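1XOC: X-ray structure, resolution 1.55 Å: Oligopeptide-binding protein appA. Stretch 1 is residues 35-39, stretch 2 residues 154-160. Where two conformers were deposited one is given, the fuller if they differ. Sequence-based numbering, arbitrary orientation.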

# COMPACT_ATOMS: atom_id res chain seq x y z
N PHE A 35 0.66 14.79 0.80
CA PHE A 35 1.55 14.45 -0.30
C PHE A 35 2.99 14.63 0.14
O PHE A 35 3.58 15.66 -0.04
N ASN A 36 3.50 13.58 0.75
CA ASN A 36 4.85 13.57 1.28
C ASN A 36 5.23 12.14 1.66
O ASN A 36 4.69 11.56 2.56
N SER A 37 6.13 11.53 0.89
CA SER A 37 6.43 10.13 1.07
C SER A 37 7.01 9.78 2.45
O SER A 37 6.98 8.61 2.86
N LEU A 38 7.54 10.77 3.17
CA LEU A 38 8.09 10.52 4.50
C LEU A 38 6.99 10.29 5.55
O LEU A 38 7.27 9.79 6.65
N TYR A 39 5.73 10.64 5.26
CA TYR A 39 4.65 10.54 6.20
C TYR A 39 3.46 9.71 5.76
O TYR A 39 2.77 9.15 6.60
N ASP A 154 13.16 4.39 -4.72
CA ASP A 154 12.02 4.65 -5.60
C ASP A 154 10.82 5.15 -4.80
O ASP A 154 9.84 5.56 -5.40
N SER A 155 10.91 5.08 -3.48
CA SER A 155 9.78 5.50 -2.59
C SER A 155 9.90 6.88 -2.02
O SER A 155 8.90 7.43 -1.51
N THR A 156 11.08 7.48 -2.13
CA THR A 156 11.39 8.74 -1.49
C THR A 156 11.28 9.92 -2.47
O THR A 156 12.17 10.16 -3.29
N ALA A 157 10.17 10.64 -2.35
CA ALA A 157 9.94 11.85 -3.15
C ALA A 157 10.88 12.95 -2.73
O ALA A 157 10.95 13.26 -1.54
N ILE A 158 11.57 13.57 -3.70
CA ILE A 158 12.55 14.59 -3.40
C ILE A 158 11.84 15.94 -3.14
O ILE A 158 11.11 16.49 -3.99
N LEU A 159 12.11 16.48 -1.95
CA LEU A 159 11.48 17.73 -1.51
C LEU A 159 12.42 18.93 -1.65
O LEU A 159 13.64 18.77 -1.58
N PRO A 160 11.87 20.15 -1.84
CA PRO A 160 12.68 21.34 -1.99
C PRO A 160 13.19 21.93 -0.66
O PRO A 160 12.41 22.48 0.14

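The contact is small and buried, and it is organised around one serine. Ser37 sits where the backbones come closest, its CA 5.8 Å from the CA of Ala157, and its CA-to-CB bond points toward the other stretch. In the given conformer, one of two deposited, chi1 is p (70°), which places OG where the backbone N of Ala157 donates to it: Ala157 N to Ser37 OG is 3.0 Å, with an angle of 154° at the hydrogen. Thr156 has just left helical phi/psi, and the hydroxyl takes up the amide of the next residue, Ala157. Ser37 CB also packs close against the carbonyl of the helix's last turn, 3.1 Å from Ser155 O.

Water 1 extends this polar centre. It donates to Asn36 OD1 (3.1 Å) and to Ala157 O (2.8 Å) and hydrogen-bonds Ser37 OG at 2.7 Å, so Ala157 is held through its N directly and through its O by way of solvent. Ala157 CB, also directed toward stretch 1, comes within 3.8 Å of Ser37 OG.

Asn36 leaves its backbone sideways, but chi1 t (-169°) and chi2 -35° bring its end nearer. There Asn36 OD1 accepts from Leu38 N at 3.1 Å as well as from the water, so one oxygen both braces its own stretch and joins the bridge. That stretch is further tied by Tyr39 N donating to Asn36 O at 3.0 Å. Asn36 ND2, satisfied elsewhere in the structure, packs 3.7 Å from Leu159 CD1.

The apolar flank pairs two leucines in the same m,t rotamer. Leu159 points toward stretch 1; Leu38 starts sideways, yet its end comes nearer, giving Leu38 CD1 to Leu159 CD1 at 4.2 Å. Leu38 CD2 also reaches Thr156 CG2 at 4.4 Å, with Thr156 at chi1 m. The rule is economical: a short hydroxyl at the closest point, a shared water beside it, and branched carbon alongside.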

# COMPACT_ATOMS: atom_id res chain seq x y z
CB PHE A 35 1.26 15.32 -1.52
CG PHE A 35 -0.21 15.50 -1.78
CD1 PHE A 35 -0.76 16.75 -1.83
CD2 PHE A 35 -1.02 14.42 -1.95
CE1 PHE A 35 -2.08 16.91 -2.07
CE2 PHE A 35 -2.35 14.59 -2.18
CZ PHE A 35 -2.87 15.85 -2.24
CB ASN A 36 4.96 14.47 2.51
CG ASN A 36 6.39 14.71 2.94
OD1 ASN A 36 7.24 13.81 2.82
ND2 ASN A 36 6.68 15.93 3.45
CB SER A 37 7.34 9.66 -0.04
OG SER A 37 8.61 10.21 0.13
CB LEU A 38 9.02 11.65 4.94
CG LEU A 38 10.21 11.95 4.02
CD1 LEU A 38 10.94 13.21 4.48
CD2 LEU A 38 11.10 10.73 4.00
CB TYR A 39 4.19 11.96 6.58
CG TYR A 39 5.32 12.73 7.23
CD1 TYR A 39 6.05 13.69 6.54
CD2 TYR A 39 5.72 12.45 8.53
CE1 TYR A 39 7.13 14.34 7.15
CE2 TYR A 39 6.76 13.09 9.14
CZ TYR A 39 7.48 14.04 8.44
OH TYR A 39 8.54 14.67 9.10
CB ASP A 154 11.61 3.49 -6.48
CG ASP A 154 11.28 2.27 -5.74
OD1 ASP A 154 10.87 1.28 -6.41
OD2 ASP A 154 11.48 2.21 -4.51
CB SER A 155 9.69 4.52 -1.42
OG SER A 155 9.47 3.22 -1.90
CB THR A 156 12.74 8.73 -0.83
OG1 THR A 156 12.86 7.56 -0.02
CG2 THR A 156 12.97 10.00 0.05
CB ALA A 157 8.50 12.34 -2.98
CB ILE A 158 13.65 14.69 -4.52
CG1 ILE A 158 14.35 13.34 -4.74
CG2 ILE A 158 14.63 15.75 -4.16
CD1 ILE A 158 14.88 12.68 -3.52
CB LEU A 159 11.06 17.60 -0.05
CG LEU A 159 10.15 16.42 0.31
CD1 LEU A 159 9.97 16.37 1.83
CD2 LEU A 159 8.80 16.55 -0.36
CB PRO A 160 11.72 22.31 -2.69
CG PRO A 160 10.39 21.88 -2.26
CD PRO A 160 10.45 20.41 -2.06
O HOH W 1 8.94 12.86 0.43